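Local coordinates for protein aminotransferase (Streptomyces pactum, PDB 4ZM4) that belongs to the class-III aminotransferases, a family of pyridoxal-5'-phosphate-dependent proteins, and forms an assembly of two chains, at residues Pro69-Tyr74 with Gly256-Arg261; Leu236-Thr241 with Ala246-Asp251; Gly263-Glu266 with Glu271-Leu274; Glu336-Thr341 with Val365-Ser370. The protein carries 1 engineered substitution. All blocks are in the same frame, centred on the assembly; numbering follows the deposited sequence.

Contact 1 (Pro69-Tyr74 with Gly256-Arg261); sequences PHLFGY and GFRVAR
Leu71 lays one methyl on the flat guanidinium of Arg258. CD1 of Leu71 sits over the centre of one face, 3.8 Å from CZ of Arg258. The other methyl, Leu71 CD2, is 3.6 Å from the carbonyl O of Phe257. Leu71 straddles the two residues because its CG lies anti to the backbone N (chi1 -157°), which sends the fork across to 256-261. The side chains of Leu71 and Arg258 slide past each other in opposite directions. Arg258 also starts anti to its N, then folds at chi2 (72°) and chi3 (66°), and this brings its flat end against the leucine. A water lies at the guanidinium edge, in its plane, 2.9 Å from Arg258 NH2. The same water lies 2.7 Å from His70 O and probably donates to it; no direct hydrogen bond joins the loops. Arg258 NH2 also binds Gly68 O, and NH1 binds Leu423 O and Thr367 OG1. These bonds fix the rotation of the group. CB of His70 points away from 256-261, and its ring is held between Tyr74 CD1 on one face and Pro69 CB on the other. CB of Phe257 points toward 69-74, but its ring lies farther off. The loop with 69-74 joins strand 59-62 to helix 77-89. The loop with 256-261 joins strand 247-251 to helix 263-267. Helices 315-329 and 334-355 pack on Leu71 through Ile328, Leu334 and Leu338.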
loop_
_atom_site.group_PDB
_atom_site.type_symbol
_atom_site.label_atom_id
_atom_site.label_comp_id
_atom_site.label_asym_id
_atom_site.label_seq_id
_atom_site.Cartn_x
_atom_site.Cartn_y
_atom_site.Cartn_z
ATOM N N PRO B 69 -5.044 7.177 -12.510
ATOM C CA PRO B 69 -6.363 6.867 -11.898
ATOM C C PRO B 69 -7.554 7.683 -12.391
ATOM O O PRO B 69 -8.677 7.205 -12.298
ATOM C CB PRO B 69 -6.170 7.166 -10.401
ATOM C CG PRO B 69 -4.740 7.483 -10.216
ATOM C CD PRO B 69 -4.145 7.837 -11.557
ATOM N N HIS B 70 -7.307 8.865 -12.949
ATOM C CA HIS B 70 -8.350 9.860 -13.152
ATOM C C HIS B 70 -8.860 9.869 -14.565
ATOM O O HIS B 70 -8.516 10.722 -15.380
ATOM C CB HIS B 70 -7.813 11.220 -12.718
ATOM C CG HIS B 70 -7.366 11.235 -11.291
ATOM N ND1 HIS B 70 -6.029 11.292 -10.922
ATOM C CD2 HIS B 70 -8.070 11.142 -10.146
ATOM C CE1 HIS B 70 -5.936 11.231 -9.607
ATOM N NE2 HIS B 70 -7.155 11.152 -9.111
ATOM N N LEU B 71 -9.734 8.930 -14.842
ATOM C CA LEU B 71 -10.347 8.786 -16.147
ATOM C C LEU B 71 -11.304 9.947 -16.449
ATOM O O LEU B 71 -11.482 10.347 -17.617
ATOM C CB LEU B 71 -11.079 7.467 -16.191
ATOM C CG LEU B 71 -11.330 6.845 -17.539
ATOM C CD1 LEU B 71 -10.035 6.438 -18.198
ATOM C CD2 LEU B 71 -12.236 5.625 -17.382
ATOM N N PHE B 72 -11.906 10.485 -15.403
ATOM C CA PHE B 72 -12.861 11.582 -15.511
ATOM C C PHE B 72 -12.311 12.906 -14.970
ATOM O O PHE B 72 -13.058 13.851 -14.758
ATOM C CB PHE B 72 -14.138 11.220 -14.734
ATOM C CG PHE B 72 -14.768 9.923 -15.168
ATOM C CD1 PHE B 72 -15.414 9.828 -16.409
ATOM C CD2 PHE B 72 -14.722 8.790 -14.352
ATOM C CE1 PHE B 72 -15.998 8.640 -16.813
ATOM C CE2 PHE B 72 -15.311 7.599 -14.765
ATOM C CZ PHE B 72 -15.948 7.520 -15.991
ATOM N N GLY B 73 -11.023 12.970 -14.679
ATOM C CA GLY B 73 -10.436 14.191 -14.119
ATOM C C GLY B 73 -10.435 14.226 -12.629
ATOM O O GLY B 73 -10.927 13.326 -11.961
ATOM N N TYR B 74 -9.824 15.271 -12.089
ATOM C CA TYR B 74 -9.651 15.442 -10.669
ATOM C C TYR B 74 -10.960 15.862 -10.010
ATOM O O TYR B 74 -11.826 16.449 -10.672
ATOM C CB TYR B 74 -8.629 16.530 -10.402
ATOM C CG TYR B 74 -7.195 16.219 -10.777
ATOM C CD1 TYR B 74 -6.579 15.054 -10.360
ATOM C CD2 TYR B 74 -6.420 17.159 -11.471
ATOM C CE1 TYR B 74 -5.265 14.798 -10.698
ATOM C CE2 TYR B 74 -5.098 16.902 -11.791
ATOM C CZ TYR B 74 -4.529 15.723 -11.398
ATOM O OH TYR B 74 -3.210 15.477 -11.692
ATOM N N GLY B 256 -5.888 -1.491 -17.164
ATOM C CA GLY B 256 -7.241 -1.892 -16.735
ATOM C C GLY B 256 -8.219 -0.738 -16.620
ATOM O O GLY B 256 -7.903 0.304 -16.069
ATOM N N PHE B 257 -9.391 -0.916 -17.198
ATOM C CA PHE B 257 -10.415 0.136 -17.295
ATOM C C PHE B 257 -9.924 1.397 -17.953
ATOM O O PHE B 257 -10.539 2.461 -17.795
ATOM C CB PHE B 257 -10.999 0.491 -15.935
ATOM C CG PHE B 257 -11.232 -0.695 -15.050
ATOM C CD1 PHE B 257 -12.317 -1.531 -15.248
ATOM C CD2 PHE B 257 -10.345 -0.986 -14.028
ATOM C CE1 PHE B 257 -12.501 -2.629 -14.441
ATOM C CE2 PHE B 257 -10.548 -2.076 -13.206
ATOM C CZ PHE B 257 -11.623 -2.893 -13.411
ATOM N N ARG B 258 -8.883 1.298 -18.767
ATOM C CA ARG B 258 -8.305 2.482 -19.435
ATOM C C ARG B 258 -8.298 2.317 -20.967
ATOM O O ARG B 258 -8.838 3.164 -21.683
ATOM C CB ARG B 258 -6.891 2.698 -18.876
ATOM C CG ARG B 258 -5.932 3.522 -19.706
ATOM C CD ARG B 258 -6.271 4.987 -19.729
ATOM N NE ARG B 258 -6.123 5.650 -18.427
ATOM C CZ ARG B 258 -6.319 6.956 -18.237
ATOM N NH1 ARG B 258 -6.610 7.755 -19.269
ATOM N NH2 ARG B 258 -6.206 7.487 -17.025
ATOM N N VAL B 259 -7.655 1.254 -21.449
ATOM C CA VAL B 259 -7.534 1.007 -22.903
ATOM C C VAL B 259 -8.814 0.396 -23.467
ATOM O O VAL B 259 -9.027 0.424 -24.667
ATOM C CB VAL B 259 -6.330 0.113 -23.277
ATOM C CG1 VAL B 259 -5.044 0.766 -22.828
ATOM C CG2 VAL B 259 -6.456 -1.262 -22.640
ATOM N N ALA B 260 -9.671 -0.071 -22.572
ATOM C CA ALA B 260 -11.004 -0.605 -22.874
ATOM C C ALA B 260 -11.659 -0.854 -21.528
ATOM O O ALA B 260 -11.007 -0.782 -20.480
ATOM C CB ALA B 260 -10.895 -1.904 -23.639
ATOM N N ARG B 261 -12.947 -1.135 -21.525
ATOM C CA ARG B 261 -13.657 -1.374 -20.260
ATOM C C ARG B 261 -13.057 -2.580 -19.512
ATOM O O ARG B 261 -12.817 -2.528 -18.307
ATOM C CB ARG B 261 -15.150 -1.575 -20.540
ATOM C CG ARG B 261 -16.030 -1.364 -19.318
ATOM C CD ARG B 261 -17.492 -1.632 -19.617
ATOM N NE ARG B 261 -17.787 -3.064 -19.672
ATOM C CZ ARG B 261 -18.982 -3.611 -19.470
ATOM N NH1 ARG B 261 -19.103 -4.923 -19.536
ATOM N NH2 ARG B 261 -20.031 -2.879 -19.209
HETATM O O HOH W 1 -6.177 10.403 -16.699
#

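Contact 2 (Leu236-Thr241 with Ala246-Asp251); sequences LLRELT and AMLVFD. With P3B ((3E,4R,5R)-4,5-dihydroxy-3-{[(Z)-{3-hydroxy-2-methyl-5-[(phosphonooxy)methyl]pyridin-4(1H)-ylidene}methyl]imino}cyclohex-1-ene-1-carboxylic acid), chain H.
Leu237 O is gripped by two donors of Thr241, the side-chain OG1 at 2.8 Å and the backbone N at 3.0 Å. They reach the oxygen from opposite faces of its carbonyl plane. OG1 can turn back to the helix because it sits between the backbone N and the carbonyl carbon (chi1 59°). Arg238 NH2 adds a weak hydrogen bond to the same hydroxyl. Leu248 packs against these polar groups: its CB is 3.7 Å from Thr241 OG1 and lies over one face of the Arg238 guanidinium, toward the rim. Its CD2 packs 3.8 Å from Arg238 CA. The charged group is held further by a salt bridge to Asp273 and a hydrogen bond from Arg238 NH1 to Glu271 O. Where the chain turns back, Ala246 N donates to Thr241 O at 2.9 Å. At the far end of the strand, Asp251 OD2 accepts from the pyridine nitrogen NAP of the bound P3B at 2.6 Å, the aspartate contact expected in this fold. The 236-241 part of helix 233-244 runs at 148° to strand 247-251, with axes 8.2 Å apart at closest. Helix 233-244 belongs to the beta-alpha-beta unit of strands 212-217 and 247-251.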
loop_
_atom_site.group_PDB
_atom_site.type_symbol
_atom_site.label_atom_id
_atom_site.label_comp_id
_atom_site.label_asym_id
_atom_site.label_seq_id
_atom_site.Cartn_x
_atom_site.Cartn_y
_atom_site.Cartn_z
ATOM N N LEU B 236 1.199 -15.394 -28.419
ATOM C CA LEU B 236 2.341 -16.268 -28.280
ATOM C C LEU B 236 2.635 -16.532 -26.819
ATOM O O LEU B 236 2.947 -17.672 -26.447
ATOM C CB LEU B 236 3.574 -15.671 -28.971
ATOM C CG LEU B 236 4.870 -16.490 -28.868
ATOM C CD1 LEU B 236 4.723 -17.869 -29.488
ATOM C CD2 LEU B 236 6.027 -15.739 -29.526
ATOM N N LEU B 237 2.545 -15.487 -25.997
ATOM C CA LEU B 237 2.793 -15.603 -24.567
ATOM C C LEU B 237 1.825 -16.533 -23.918
ATOM O O LEU B 237 2.197 -17.406 -23.139
ATOM C CB LEU B 237 2.685 -14.243 -23.880
ATOM C CG LEU B 237 3.963 -13.541 -23.476
ATOM C CD1 LEU B 237 3.593 -12.173 -22.903
ATOM C CD2 LEU B 237 4.738 -14.360 -22.437
ATOM N N ARG B 238 0.557 -16.338 -24.226
ATOM C CA ARG B 238 -0.528 -17.206 -23.738
ATOM C C ARG B 238 -0.305 -18.671 -24.140
ATOM O O ARG B 238 -0.640 -19.599 -23.387
ATOM C CB ARG B 238 -1.901 -16.695 -24.278
ATOM C CG ARG B 238 -3.115 -17.594 -24.005
ATOM C CD ARG B 238 -3.486 -17.684 -22.538
ATOM N NE ARG B 238 -2.539 -18.422 -21.707
ATOM C CZ ARG B 238 -2.646 -18.591 -20.381
ATOM N NH1 ARG B 238 -3.702 -18.117 -19.698
ATOM N NH2 ARG B 238 -1.702 -19.258 -19.729
ATOM N N GLU B 239 0.213 -18.893 -25.344
ATOM C CA GLU B 239 0.405 -20.261 -25.800
ATOM C C GLU B 239 1.552 -20.933 -25.044
ATOM O O GLU B 239 1.426 -22.058 -24.614
ATOM C CB GLU B 239 0.671 -20.282 -27.303
ATOM C CG GLU B 239 0.530 -21.649 -27.954
ATOM C CD GLU B 239 0.889 -21.603 -29.432
ATOM O OE1 GLU B 239 0.283 -20.785 -30.158
ATOM O OE2 GLU B 239 1.743 -22.383 -29.880
ATOM N N LEU B 240 2.678 -20.226 -24.925
ATOM C CA LEU B 240 3.867 -20.790 -24.308
ATOM C C LEU B 240 3.612 -21.042 -22.841
ATOM O O LEU B 240 3.853 -22.141 -22.361
ATOM C CB LEU B 240 5.091 -19.877 -24.500
ATOM C CG LEU B 240 5.618 -19.755 -25.932
ATOM C CD1 LEU B 240 6.706 -18.700 -26.032
ATOM C CD2 LEU B 240 6.151 -21.067 -26.469
ATOM N N THR B 241 3.061 -20.049 -22.144
ATOM C CA THR B 241 2.730 -20.223 -20.749
ATOM C C THR B 241 1.730 -21.377 -20.519
ATOM O O THR B 241 1.931 -22.183 -19.616
ATOM C CB THR B 241 2.185 -18.942 -20.109
ATOM O OG1 THR B 241 1.002 -18.481 -20.787
ATOM C CG2 THR B 241 3.244 -17.841 -20.099
ATOM N N ALA B 246 2.999 -22.536 -16.912
ATOM C CA ALA B 246 3.333 -21.280 -16.246
ATOM C C ALA B 246 2.121 -20.378 -16.209
ATOM O O ALA B 246 1.363 -20.321 -17.162
ATOM C CB ALA B 246 4.478 -20.593 -16.977
ATOM N N MET B 247 1.921 -19.649 -15.116
ATOM C CA MET B 247 0.783 -18.718 -15.034
ATOM C C MET B 247 1.141 -17.460 -15.796
ATOM O O MET B 247 2.264 -16.954 -15.683
ATOM C CB MET B 247 0.400 -18.426 -13.574
ATOM C CG MET B 247 -0.036 -19.687 -12.839
ATOM S SD MET B 247 -0.762 -19.393 -11.213
ATOM C CE MET B 247 -2.420 -18.890 -11.650
ATOM N N LEU B 248 0.216 -16.982 -16.611
ATOM C CA LEU B 248 0.383 -15.708 -17.294
ATOM C C LEU B 248 -0.271 -14.622 -16.422
ATOM O O LEU B 248 -1.461 -14.726 -16.094
ATOM C CB LEU B 248 -0.239 -15.738 -18.702
ATOM C CG LEU B 248 -0.179 -14.436 -19.537
ATOM C CD1 LEU B 248 1.225 -13.882 -19.667
ATOM C CD2 LEU B 248 -0.766 -14.672 -20.918
ATOM N N VAL B 249 0.542 -13.634 -16.014
ATOM C CA VAL B 249 0.087 -12.527 -15.190
ATOM C C VAL B 249 0.104 -11.232 -16.000
ATOM O O VAL B 249 1.162 -10.734 -16.342
ATOM C CB VAL B 249 0.952 -12.357 -13.916
ATOM C CG1 VAL B 249 0.323 -11.364 -12.975
ATOM C CG2 VAL B 249 1.119 -13.686 -13.161
ATOM N N PHE B 250 -1.072 -10.668 -16.266
ATOM C CA PHE B 250 -1.144 -9.344 -16.870
ATOM C C PHE B 250 -1.173 -8.347 -15.742
ATOM O O PHE B 250 -2.084 -8.342 -14.905
ATOM C CB PHE B 250 -2.413 -9.154 -17.736
ATOM C CG PHE B 250 -2.314 -9.714 -19.129
ATOM C CD1 PHE B 250 -1.215 -10.428 -19.560
ATOM C CD2 PHE B 250 -3.371 -9.563 -20.004
ATOM C CE1 PHE B 250 -1.156 -10.967 -20.848
ATOM C CE2 PHE B 250 -3.334 -10.105 -21.283
ATOM C CZ PHE B 250 -2.213 -10.800 -21.706
ATOM N N ASP B 251 -0.178 -7.476 -15.725
ATOM C CA ASP B 251 -0.202 -6.288 -14.865
ATOM C C ASP B 251 -1.002 -5.242 -15.603
ATOM O O ASP B 251 -0.478 -4.543 -16.443
ATOM C CB ASP B 251 1.227 -5.798 -14.557
ATOM C CG ASP B 251 1.263 -4.672 -13.567
ATOM O OD1 ASP B 251 0.203 -4.104 -13.242
ATOM O OD2 ASP B 251 2.386 -4.334 -13.101
HETATM O OAH P3B H . 2.978 0.518 -6.076
HETATM P PBA P3B H . 1.981 1.316 -7.016
HETATM O OAI P3B H . 2.696 2.609 -7.270
HETATM O OAC P3B H . 0.623 1.577 -6.387
HETATM O OAQ P3B H . 1.963 0.348 -8.380
HETATM C CAM P3B H . 3.164 -0.310 -8.898
HETATM C CAV P3B H . 2.964 -0.493 -10.244
HETATM C CAL P3B H . 2.620 -1.770 -10.664
HETATM N NAP P3B H . 2.366 -1.972 -12.015
HETATM C CAU P3B H . 2.436 -0.937 -12.918
HETATM C CAA P3B H . 2.216 -1.149 -14.253
HETATM C CAW P3B H . 2.801 0.273 -12.520
HETATM O OAE P3B H . 2.854 1.246 -13.458
HETATM C CAX P3B H . 3.048 0.575 -11.180
HETATM C CAJ P3B H . 3.447 1.900 -10.786
HETATM N NAO P3B H . 3.754 2.869 -11.713
HETATM C CAT P3B H . 4.248 4.097 -11.356
HETATM C CAK P3B H . 4.676 4.475 -10.053
HETATM C CAS P3B H . 5.248 5.704 -9.742
HETATM C CAR P3B H . 5.601 6.055 -8.425
HETATM O OAD P3B H . 6.013 7.187 -8.128
HETATM O OAB P3B H . 5.601 5.257 -7.520
HETATM C CAN P3B H . 5.232 6.719 -10.616
HETATM C CAY P3B H . 4.669 6.488 -12.027
HETATM O OAF P3B H . 5.599 7.215 -12.853
HETATM C CAZ P3B H . 4.482 4.980 -12.468
HETATM O OAG P3B H . 3.565 4.728 -13.595
#

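Contact 3 (Gly263-Glu266 with Glu271-Leu274); sequences GAQE and EPDL
Gln265 crosses Pro272 at about a right angle, in the short connection between two parallel strands. Helix 263-267 lies between strands 247-251 and 274-277, which are neighbours in the seven-stranded sheet of this aminotransferase. The sheet is the core of the large domain in the fold type I family. Gly263 comes first, with a positive phi of 69°. Ala264 follows; its N and that of Gln265 bind OE1 and OE2 of Glu252, so one carboxylate takes two successive backbone N-H groups. The side chain of Gln265 makes the contact. Its chi1 of -117° is nearly eclipsed, an unusual and probably strained setting. Beyond CG the chain is extended, and this carries the amide across the proline ring. CG and CD of Gln265 touch CD of Pro272, and the flat amide lies near its CG. Gln265 OE1 accepts a hydrogen bond from Gly113 N, which holds the amide while its carbons pack on the proline. Glu266 ends the segment, and its N makes a weak 3.3 Å bond back to Gly263 O. On the other segment, Glu271 adds a looser touch, its CA 4.4 Å from Gln265 CG, while its carboxylate forms a salt bridge with Arg293. No hydrogen bond joins the two segments. The contact thus rests on carbon packing, with the polar ends of Gln265 and Glu271 bonded outside it. The tightest approach is Gln265 CG to Pro272 CD, at 3.3 Å.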
loop_
_atom_site.group_PDB
_atom_site.type_symbol
_atom_site.label_atom_id
_atom_site.label_comp_id
_atom_site.label_asym_id
_atom_site.label_seq_id
_atom_site.Cartn_x
_atom_site.Cartn_y
_atom_site.Cartn_z
ATOM N N GLY B 263 -10.018 -3.737 -20.074
ATOM C CA GLY B 263 -8.570 -3.623 -20.177
ATOM C C GLY B 263 -7.987 -4.141 -21.466
ATOM O O GLY B 263 -8.714 -4.378 -22.437
ATOM N N ALA B 264 -6.669 -4.379 -21.446
ATOM C CA ALA B 264 -5.968 -4.947 -22.592
ATOM C C ALA B 264 -6.408 -6.387 -22.901
ATOM O O ALA B 264 -6.369 -6.812 -24.025
ATOM C CB ALA B 264 -4.462 -4.867 -22.356
ATOM N N GLN B 265 -6.724 -7.141 -21.857
ATOM C CA GLN B 265 -7.371 -8.435 -21.947
ATOM C C GLN B 265 -8.435 -8.473 -23.026
ATOM O O GLN B 265 -8.429 -9.349 -23.884
ATOM C CB GLN B 265 -8.113 -8.672 -20.631
ATOM C CG GLN B 265 -7.609 -9.828 -19.854
ATOM C CD GLN B 265 -8.102 -9.783 -18.428
ATOM O OE1 GLN B 265 -9.079 -10.449 -18.082
ATOM N NE2 GLN B 265 -7.384 -9.044 -17.575
ATOM N N GLU B 266 -9.361 -7.526 -22.933
ATOM C CA GLU B 266 -10.510 -7.432 -23.795
ATOM C C GLU B 266 -10.072 -6.864 -25.114
ATOM O O GLU B 266 -10.431 -7.379 -26.174
ATOM C CB GLU B 266 -11.558 -6.498 -23.160
ATOM C CG GLU B 266 -12.876 -6.345 -23.888
ATOM C CD GLU B 266 -13.867 -5.511 -23.091
ATOM O OE1 GLU B 266 -14.668 -6.088 -22.299
ATOM O OE2 GLU B 266 -13.855 -4.272 -23.230
ATOM N N GLU B 271 -6.587 -13.844 -22.687
ATOM C CA GLU B 271 -6.947 -13.934 -21.292
ATOM C C GLU B 271 -5.794 -14.544 -20.505
ATOM O O GLU B 271 -5.354 -15.659 -20.806
ATOM C CB GLU B 271 -8.197 -14.764 -21.118
ATOM C CG GLU B 271 -8.797 -14.683 -19.729
ATOM C CD GLU B 271 -10.104 -15.455 -19.628
ATOM O OE1 GLU B 271 -11.091 -15.064 -20.322
ATOM O OE2 GLU B 271 -10.140 -16.454 -18.883
ATOM N N PRO B 272 -5.300 -13.802 -19.491
ATOM C CA PRO B 272 -4.262 -14.295 -18.604
ATOM C C PRO B 272 -4.850 -15.163 -17.490
ATOM O O PRO B 272 -6.063 -15.186 -17.316
ATOM C CB PRO B 272 -3.720 -13.020 -17.973
ATOM C CG PRO B 272 -4.927 -12.172 -17.830
ATOM C CD PRO B 272 -5.780 -12.479 -19.057
ATOM N N ASP B 273 -3.967 -15.782 -16.703
ATOM C CA ASP B 273 -4.344 -16.572 -15.522
ATOM C C ASP B 273 -4.633 -15.696 -14.325
ATOM O O ASP B 273 -5.589 -15.942 -13.609
ATOM C CB ASP B 273 -3.246 -17.592 -15.206
ATOM C CG ASP B 273 -3.032 -18.571 -16.342
ATOM O OD1 ASP B 273 -4.046 -19.125 -16.809
ATOM O OD2 ASP B 273 -1.893 -18.719 -16.856
ATOM N N LEU B 274 -3.806 -14.680 -14.110
ATOM C CA LEU B 274 -4.016 -13.702 -13.049
ATOM C C LEU B 274 -3.956 -12.274 -13.641
ATOM O O LEU B 274 -3.318 -12.070 -14.684
ATOM C CB LEU B 274 -2.962 -13.851 -11.982
ATOM C CG LEU B 274 -2.974 -15.150 -11.174
ATOM C CD1 LEU B 274 -1.725 -15.246 -10.284
ATOM C CD2 LEU B 274 -4.227 -15.225 -10.296
#

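Contact 4 (Glu336-Thr341 with Val365-Ser370); sequences ERLEDT and VGTLMS
Gly366 and Thr367, at the tip of a beta hairpin, pack against Leu338 and Glu339 of helix 334-355. Val365 opens the type II' turn that ends at Leu368. It is paired with Leu368 twice, through Val365 N to Leu368 O at 2.9 Å and Leu368 N to Val365 O at 3.1 Å. Gly366 holds the second place of the turn, with phi 67° and psi -123°. Its CA lies 3.7 Å from Glu339 OE1. The carboxylate comes across from a CB that points away from the hairpin. CG of Glu339 is anti to the backbone N, and the bend at chi2 (57°) swings the group back. A salt bridge from Glu339 OE2 to Arg364 holds it there, and Arg364 also binds Gly366 O. Thr367 comes next and carries most of the packing. Its CG2 is 3.4 Å from Leu338 O. The same methyl is 3.7 Å from Leu338 CB and also touches Leu338 CD2. It therefore rests on both backbone and side chain of one helix residue, and the two side chains meet at a slant. After Leu368 the strand runs away from this part of the helix. No hydrogen bond spans the two segments. Close carbon and oxygen packing joins helix to turn. The polar groups of Thr367 and Glu339 find their partners outside the two segments, OG1 of Thr367 in Arg258 NH1 and the carboxylate in Arg364.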
loop_
_atom_site.group_PDB
_atom_site.type_symbol
_atom_site.label_atom_id
_atom_site.label_comp_id
_atom_site.label_asym_id
_atom_site.label_seq_id
_atom_site.Cartn_x
_atom_site.Cartn_y
_atom_site.Cartn_z
ATOM N N GLU B 336 -15.394 4.899 -26.488
ATOM C CA GLU B 336 -15.460 5.522 -27.816
ATOM C C GLU B 336 -15.167 7.030 -27.759
ATOM O O GLU B 336 -14.458 7.555 -28.622
ATOM C CB GLU B 336 -16.819 5.290 -28.466
ATOM C CG GLU B 336 -16.877 4.009 -29.274
ATOM C CD GLU B 336 -18.300 3.492 -29.528
ATOM O OE1 GLU B 336 -19.248 4.294 -29.715
ATOM O OE2 GLU B 336 -18.465 2.249 -29.547
ATOM N N ARG B 337 -15.718 7.719 -26.764
ATOM C CA ARG B 337 -15.445 9.133 -26.586
ATOM C C ARG B 337 -13.995 9.383 -26.141
ATOM O O ARG B 337 -13.377 10.341 -26.587
ATOM C CB ARG B 337 -16.399 9.740 -25.558
ATOM C CG ARG B 337 -17.702 10.244 -26.155
ATOM C CD ARG B 337 -18.908 10.227 -25.209
ATOM N NE ARG B 337 -18.609 10.323 -23.777
ATOM C CZ ARG B 337 -19.245 9.639 -22.823
ATOM N NH1 ARG B 337 -20.188 8.763 -23.111
ATOM N NH2 ARG B 337 -18.894 9.813 -21.553
ATOM N N LEU B 338 -13.470 8.537 -25.253
ATOM C CA LEU B 338 -12.059 8.642 -24.839
ATOM C C LEU B 338 -11.163 8.492 -26.040
ATOM O O LEU B 338 -10.151 9.161 -26.139
ATOM C CB LEU B 338 -11.708 7.592 -23.762
ATOM C CG LEU B 338 -12.391 7.803 -22.397
ATOM C CD1 LEU B 338 -12.253 6.572 -21.522
ATOM C CD2 LEU B 338 -11.847 9.017 -21.667
ATOM N N GLU B 339 -11.525 7.588 -26.945
ATOM C CA GLU B 339 -10.755 7.367 -28.165
ATOM C C GLU B 339 -10.720 8.628 -29.029
ATOM O O GLU B 339 -9.645 8.993 -29.543
ATOM C CB GLU B 339 -11.297 6.142 -28.928
ATOM C CG GLU B 339 -10.735 5.937 -30.337
ATOM C CD GLU B 339 -9.226 5.818 -30.418
ATOM O OE1 GLU B 339 -8.602 5.315 -29.459
ATOM O OE2 GLU B 339 -8.665 6.199 -31.459
ATOM N N ASP B 340 -11.860 9.309 -29.164
ATOM C CA ASP B 340 -11.916 10.597 -29.904
ATOM C C ASP B 340 -11.040 11.660 -29.241
ATOM O O ASP B 340 -10.344 12.412 -29.918
ATOM C CB ASP B 340 -13.347 11.158 -30.000
ATOM C CG ASP B 340 -14.307 10.234 -30.755
ATOM O OD1 ASP B 340 -13.858 9.347 -31.510
ATOM O OD2 ASP B 340 -15.537 10.395 -30.577
ATOM N N THR B 341 -11.107 11.732 -27.906
ATOM C CA THR B 341 -10.249 12.622 -27.141
ATOM C C THR B 341 -8.757 12.394 -27.457
ATOM O O THR B 341 -8.027 13.331 -27.739
ATOM C CB THR B 341 -10.496 12.471 -25.632
ATOM O OG1 THR B 341 -11.840 12.841 -25.334
ATOM C CG2 THR B 341 -9.553 13.384 -24.838
ATOM N N VAL B 365 -2.567 4.473 -27.177
ATOM C CA VAL B 365 -3.565 3.444 -27.047
ATOM C C VAL B 365 -4.661 4.072 -26.181
ATOM O O VAL B 365 -4.532 4.146 -24.931
ATOM C CB VAL B 365 -3.013 2.148 -26.404
ATOM C CG1 VAL B 365 -4.091 1.084 -26.367
ATOM C CG2 VAL B 365 -1.800 1.618 -27.156
ATOM N N GLY B 366 -5.704 4.566 -26.863
ATOM C CA GLY B 366 -6.784 5.256 -26.247
ATOM C C GLY B 366 -6.279 6.562 -25.683
ATOM O O GLY B 366 -5.706 7.371 -26.395
ATOM N N THR B 367 -6.470 6.746 -24.377
ATOM C CA THR B 367 -6.047 7.953 -23.691
ATOM C C THR B 367 -4.663 7.806 -23.047
ATOM O O THR B 367 -4.218 8.681 -22.298
ATOM C CB THR B 367 -7.096 8.332 -22.621
ATOM O OG1 THR B 367 -7.495 7.174 -21.870
ATOM C CG2 THR B 367 -8.306 8.922 -23.288
ATOM N N LEU B 368 -4.012 6.679 -23.298
ATOM C CA LEU B 368 -2.638 6.424 -22.844
ATOM C C LEU B 368 -1.783 6.844 -24.029
ATOM O O LEU B 368 -2.071 6.467 -25.174
ATOM C CB LEU B 368 -2.470 4.953 -22.599
ATOM C CG LEU B 368 -1.899 4.367 -21.339
ATOM C CD1 LEU B 368 -2.446 5.003 -20.087
ATOM C CD2 LEU B 368 -2.225 2.896 -21.358
ATOM N N MET B 369 -0.799 7.696 -23.788
ATOM C CA MET B 369 -0.125 8.405 -24.870
ATOM C C MET B 369 1.326 8.788 -24.489
ATOM O O MET B 369 1.537 9.398 -23.431
ATOM C CB MET B 369 -0.941 9.660 -25.175
ATOM C CG MET B 369 -0.547 10.407 -26.411
ATOM S SD MET B 369 -1.802 11.669 -26.744
ATOM C CE MET B 369 -0.927 12.475 -28.095
ATOM N N SER B 370 2.289 8.470 -25.362
ATOM C CA SER B 370 3.704 8.946 -25.215
ATOM C C SER B 370 4.029 9.953 -26.327
ATOM O O SER B 370 3.635 9.770 -27.482
ATOM C CB SER B 370 4.838 7.890 -25.052
ATOM O OG SER B 370 5.010 7.043 -26.160
#

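Overall arrangement
Contacts 2 and 3 belong to the seven-stranded sheet, and their centres are about 10 Å apart. Contact 2 holds strand 247-251, and contact 3 leads into its parallel neighbour 274-277. Contact 1 brings the loop before helix 77-89 to the loop after strand 247-251. The chain then enters helix 263-267, and Val259 of contact 1 packs on Ala264 of contact 3. Contact 4 lies where helix 334-355 meets the three-stranded sheet; its centre is about 10 Å from that of contact 1. Contact 2 falls within the chain spanned by contact 1; contacts 3 and 4 follow. The loop after Asp251's strand thus meets the hairpin turn 365-368 through Arg258 and Thr367.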